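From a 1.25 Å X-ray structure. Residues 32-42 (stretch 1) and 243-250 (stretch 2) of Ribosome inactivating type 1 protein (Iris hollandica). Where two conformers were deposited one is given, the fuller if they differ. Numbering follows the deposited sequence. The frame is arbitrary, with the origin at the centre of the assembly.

Stretch 1 32-42: SVHDIPLLPAQ
Stretch 2 (243-250) GLALLLRW

Three strong hydrogen bonds join the two stretches, which belong to one chain but lie more than 200 residues apart in sequence. Two are between backbones and flank a single beta bridge: Leu247 N donates to Pro37 O (2.8 Å, N-H...O angle 143°), and Leu39 N donates to Leu247 O (2.9 Å, 166°). Both polar atoms of Leu247 are thus paired with the residues before and after Leu38, whose CA lies 4.8 Å from Leu247 CA. The register advances in the same sense along both chains, so the segments run parallel: the CA atoms are 5.7 Å apart for Ile36 and Ala245, 5.1 Å for Pro37 and Leu246, and 5.7 Å for Leu39 and Leu248. Phi/psi values of -95/127 at Leu38 and -113/126 at Leu247 are extended, as the bridge requires. Pro37 (-62/137) has no amide hydrogen to give, but its carbonyl also receives a CA-H...O contact from Leu246 CA at 3.5 Å.

The third strong bond comes from a side chain. Arg249 points its CA-to-CB bond toward stretch 1 and, with chi1 t, chi2 t, chi3 m and chi4 -148°, brings NE to 2.9 Å from Leu39 O (146°); NH2 adds a weak bond to the same oxygen at 3.2 Å (133°). Leu39 O lies near the guanidinium plane, at its edge, where the N-H groups can reach it. One face of the group is covered by Leu38 CD2, 3.6 Å from Arg249 NE, and the opposite face by Pro40 C and Ala41 N, the latter also 3.6 Å from Arg249 NE. The long arginine suits this place because its methylenes pack as well: Arg249 CD is 4.1 Å from Ala41 CB. A water extends the polar link, donating to Pro40 O (2.8 Å) and accepting from Arg249 N (2.9 Å).

Upstream, a type I' turn from Val33 to Ile36 sets the approach. Val33 N bonds to Ile36 O (2.8 Å) and Ile36 N to Val33 O (3.0 Å), while His34 (48/41) and Asp35 (67/20) take positive phi and make no contact with stretch 2. Val33 (chi1 t) and Ile36 (chi1 m, chi2 t) both direct CB toward it. Val33 CB meets Leu247 CD1 at 3.7 Å; Ile36 CG2 lies 3.6 Å from Leu247 CG, and Ile36 CD1 extends to 4.1 Å from Leu244 CD2 (chi1 t, chi2 p).

Leu247 (m, t) thus packs against the branched side chains of Val33 and Ile36, and Leu38 (t, p) adds a contact from its CD1 to Leu247 CB at 4.0 Å. Leu246 (m, t) has other neighbours: its CD2 is 4.1 Å from both Pro37 CB and Leu39 CD2, Leu39 being m, t. The compact proline ring, C-gamma exo, also brings Pro37 CD to 3.2 Å from Ala245 O. Altogether 664 Å² is buried, counting both sides, with Leu247 and Arg249 contributing most. Gly243, at positive phi (63/31) just after a helix, makes no contact with stretch 1.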

# COMPACT_ATOMS: atom_id res chain seq x y z
N SER A 32 -6.77 20.20 -4.55
CA SER A 32 -7.14 18.79 -4.62
C SER A 32 -7.96 18.60 -5.89
O SER A 32 -8.89 19.37 -6.14
CB SER A 32 -7.99 18.44 -3.40
OG SER A 32 -8.33 17.06 -3.36
N VAL A 33 -7.61 17.60 -6.70
CA VAL A 33 -8.40 17.25 -7.89
C VAL A 33 -8.77 15.78 -7.77
O VAL A 33 -7.89 14.91 -7.74
CB VAL A 33 -7.64 17.53 -9.21
CG1 VAL A 33 -8.49 17.13 -10.41
CG2 VAL A 33 -7.26 19.01 -9.32
N HIS A 34 -10.07 15.49 -7.69
CA HIS A 34 -10.56 14.13 -7.44
C HIS A 34 -9.83 13.45 -6.28
O HIS A 34 -9.48 12.27 -6.35
CB HIS A 34 -10.47 13.27 -8.71
CG HIS A 34 -11.35 13.74 -9.82
ND1 HIS A 34 -12.72 13.57 -9.79
CD2 HIS A 34 -11.06 14.38 -10.97
CE1 HIS A 34 -13.23 14.09 -10.90
NE2 HIS A 34 -12.25 14.59 -11.63
N ASP A 35 -9.61 14.23 -5.22
CA ASP A 35 -8.98 13.75 -3.98
C ASP A 35 -7.52 13.35 -4.12
O ASP A 35 -6.99 12.60 -3.29
CB ASP A 35 -9.83 12.66 -3.31
CG ASP A 35 -11.14 13.20 -2.79
OD1 ASP A 35 -11.18 14.39 -2.40
OD2 ASP A 35 -12.12 12.44 -2.79
N ILE A 36 -6.87 13.85 -5.17
CA ILE A 36 -5.44 13.72 -5.36
C ILE A 36 -4.83 15.12 -5.35
O ILE A 36 -5.35 16.03 -6.01
CB ILE A 36 -5.09 13.00 -6.68
CG1 ILE A 36 -5.90 11.71 -6.83
CG2 ILE A 36 -3.58 12.70 -6.74
CD1 ILE A 36 -5.68 11.00 -8.14
N PRO A 37 -3.74 15.32 -4.59
CA PRO A 37 -3.09 16.64 -4.58
C PRO A 37 -2.57 17.06 -5.94
O PRO A 37 -1.96 16.26 -6.67
CB PRO A 37 -1.92 16.44 -3.63
CG PRO A 37 -2.36 15.36 -2.71
CD PRO A 37 -3.15 14.42 -3.58
N LEU A 38 -2.80 18.33 -6.27
CA LEU A 38 -2.29 18.93 -7.48
C LEU A 38 -0.98 19.64 -7.16
O LEU A 38 -0.93 20.45 -6.22
CB LEU A 38 -3.30 19.94 -8.01
CG LEU A 38 -3.02 20.62 -9.36
CD1 LEU A 38 -3.02 19.61 -10.48
CD2 LEU A 38 -4.08 21.69 -9.62
N LEU A 39 0.07 19.34 -7.91
CA LEU A 39 1.34 20.01 -7.69
C LEU A 39 1.27 21.46 -8.18
O LEU A 39 0.38 21.81 -8.98
CB LEU A 39 2.47 19.23 -8.38
CG LEU A 39 2.77 17.87 -7.74
CD1 LEU A 39 3.80 17.13 -8.54
CD2 LEU A 39 3.24 18.00 -6.27
N PRO A 40 2.15 22.33 -7.67
CA PRO A 40 2.10 23.75 -8.04
C PRO A 40 2.44 24.02 -9.50
O PRO A 40 3.03 23.19 -10.19
CB PRO A 40 3.14 24.42 -7.13
CG PRO A 40 3.88 23.35 -6.48
CD PRO A 40 3.16 22.06 -6.62
N ALA A 41 2.05 25.21 -9.94
CA ALA A 41 2.57 25.79 -11.17
C ALA A 41 3.98 26.34 -10.91
O ALA A 41 4.29 26.77 -9.80
CB ALA A 41 1.65 26.89 -11.66
N GLN A 42 4.85 26.31 -11.92
CA GLN A 42 6.20 26.86 -11.77
C GLN A 42 6.15 28.38 -11.59
O GLN A 42 5.53 29.08 -12.39
CB GLN A 42 7.11 26.45 -12.93
CG GLN A 42 8.60 26.61 -12.63
CD GLN A 42 9.47 25.47 -13.17
OE1 GLN A 42 9.24 24.29 -12.88
NE2 GLN A 42 10.50 25.83 -13.93
N GLY A 243 -2.62 3.93 -7.25
CA GLY A 243 -2.19 4.72 -6.11
C GLY A 243 -1.64 6.08 -6.53
O GLY A 243 -0.78 6.64 -5.87
N LEU A 244 -2.16 6.62 -7.63
CA LEU A 244 -1.73 7.94 -8.08
C LEU A 244 -1.96 8.94 -6.95
O LEU A 244 -3.08 9.08 -6.46
CB LEU A 244 -2.49 8.35 -9.35
CG LEU A 244 -2.15 9.70 -9.95
CD1 LEU A 244 -0.70 9.77 -10.40
CD2 LEU A 244 -3.09 9.97 -11.11
N ALA A 245 -0.89 9.63 -6.53
CA ALA A 245 -0.90 10.33 -5.25
C ALA A 245 -0.51 11.79 -5.33
O ALA A 245 -0.64 12.52 -4.35
CB ALA A 245 -0.00 9.60 -4.25
N LEU A 246 0.01 12.20 -6.49
CA LEU A 246 0.34 13.59 -6.80
C LEU A 246 0.06 13.77 -8.28
O LEU A 246 0.33 12.86 -9.07
CB LEU A 246 1.82 13.89 -6.56
CG LEU A 246 2.38 13.73 -5.15
CD1 LEU A 246 3.89 13.86 -5.17
CD2 LEU A 246 1.76 14.76 -4.22
N LEU A 247 -0.45 14.94 -8.65
CA LEU A 247 -0.75 15.23 -10.05
C LEU A 247 0.16 16.30 -10.61
O LEU A 247 0.26 17.40 -10.05
CB LEU A 247 -2.19 15.70 -10.22
CG LEU A 247 -3.31 14.81 -9.70
CD1 LEU A 247 -4.61 15.57 -9.78
CD2 LEU A 247 -3.40 13.50 -10.45
N LEU A 248 0.82 15.98 -11.73
CA LEU A 248 1.53 17.00 -12.50
C LEU A 248 0.49 17.97 -13.08
O LEU A 248 -0.39 17.55 -13.83
CB LEU A 248 2.33 16.35 -13.63
CG LEU A 248 3.16 17.31 -14.48
CD1 LEU A 248 4.29 17.93 -13.66
CD2 LEU A 248 3.72 16.57 -15.68
N ARG A 249 0.58 19.25 -12.74
CA ARG A 249 -0.42 20.22 -13.19
C ARG A 249 -0.41 20.34 -14.71
O ARG A 249 0.65 20.55 -15.32
CB ARG A 249 -0.22 21.57 -12.51
CG ARG A 249 -1.33 22.59 -12.80
CD ARG A 249 -1.11 23.89 -12.06
NE ARG A 249 -1.18 23.67 -10.61
CZ ARG A 249 -1.62 24.55 -9.72
NH1 ARG A 249 -2.02 25.76 -10.10
NH2 ARG A 249 -1.65 24.22 -8.44
N TRP A 250 -1.59 20.20 -15.29
CA TRP A 250 -1.76 20.26 -16.74
C TRP A 250 -1.95 21.70 -17.21
O TRP A 250 -2.80 22.41 -16.69
CB TRP A 250 -2.95 19.38 -17.16
CG TRP A 250 -3.23 19.37 -18.64
CD1 TRP A 250 -2.39 18.95 -19.63
CD2 TRP A 250 -4.44 19.78 -19.29
NE1 TRP A 250 -2.99 19.08 -20.86
CE2 TRP A 250 -4.25 19.59 -20.68
CE3 TRP A 250 -5.66 20.30 -18.83
CZ2 TRP A 250 -5.24 19.90 -21.62
CZ3 TRP A 250 -6.64 20.61 -19.77
CH2 TRP A 250 -6.42 20.41 -21.15
O HOH W 1 2.77 20.72 -11.47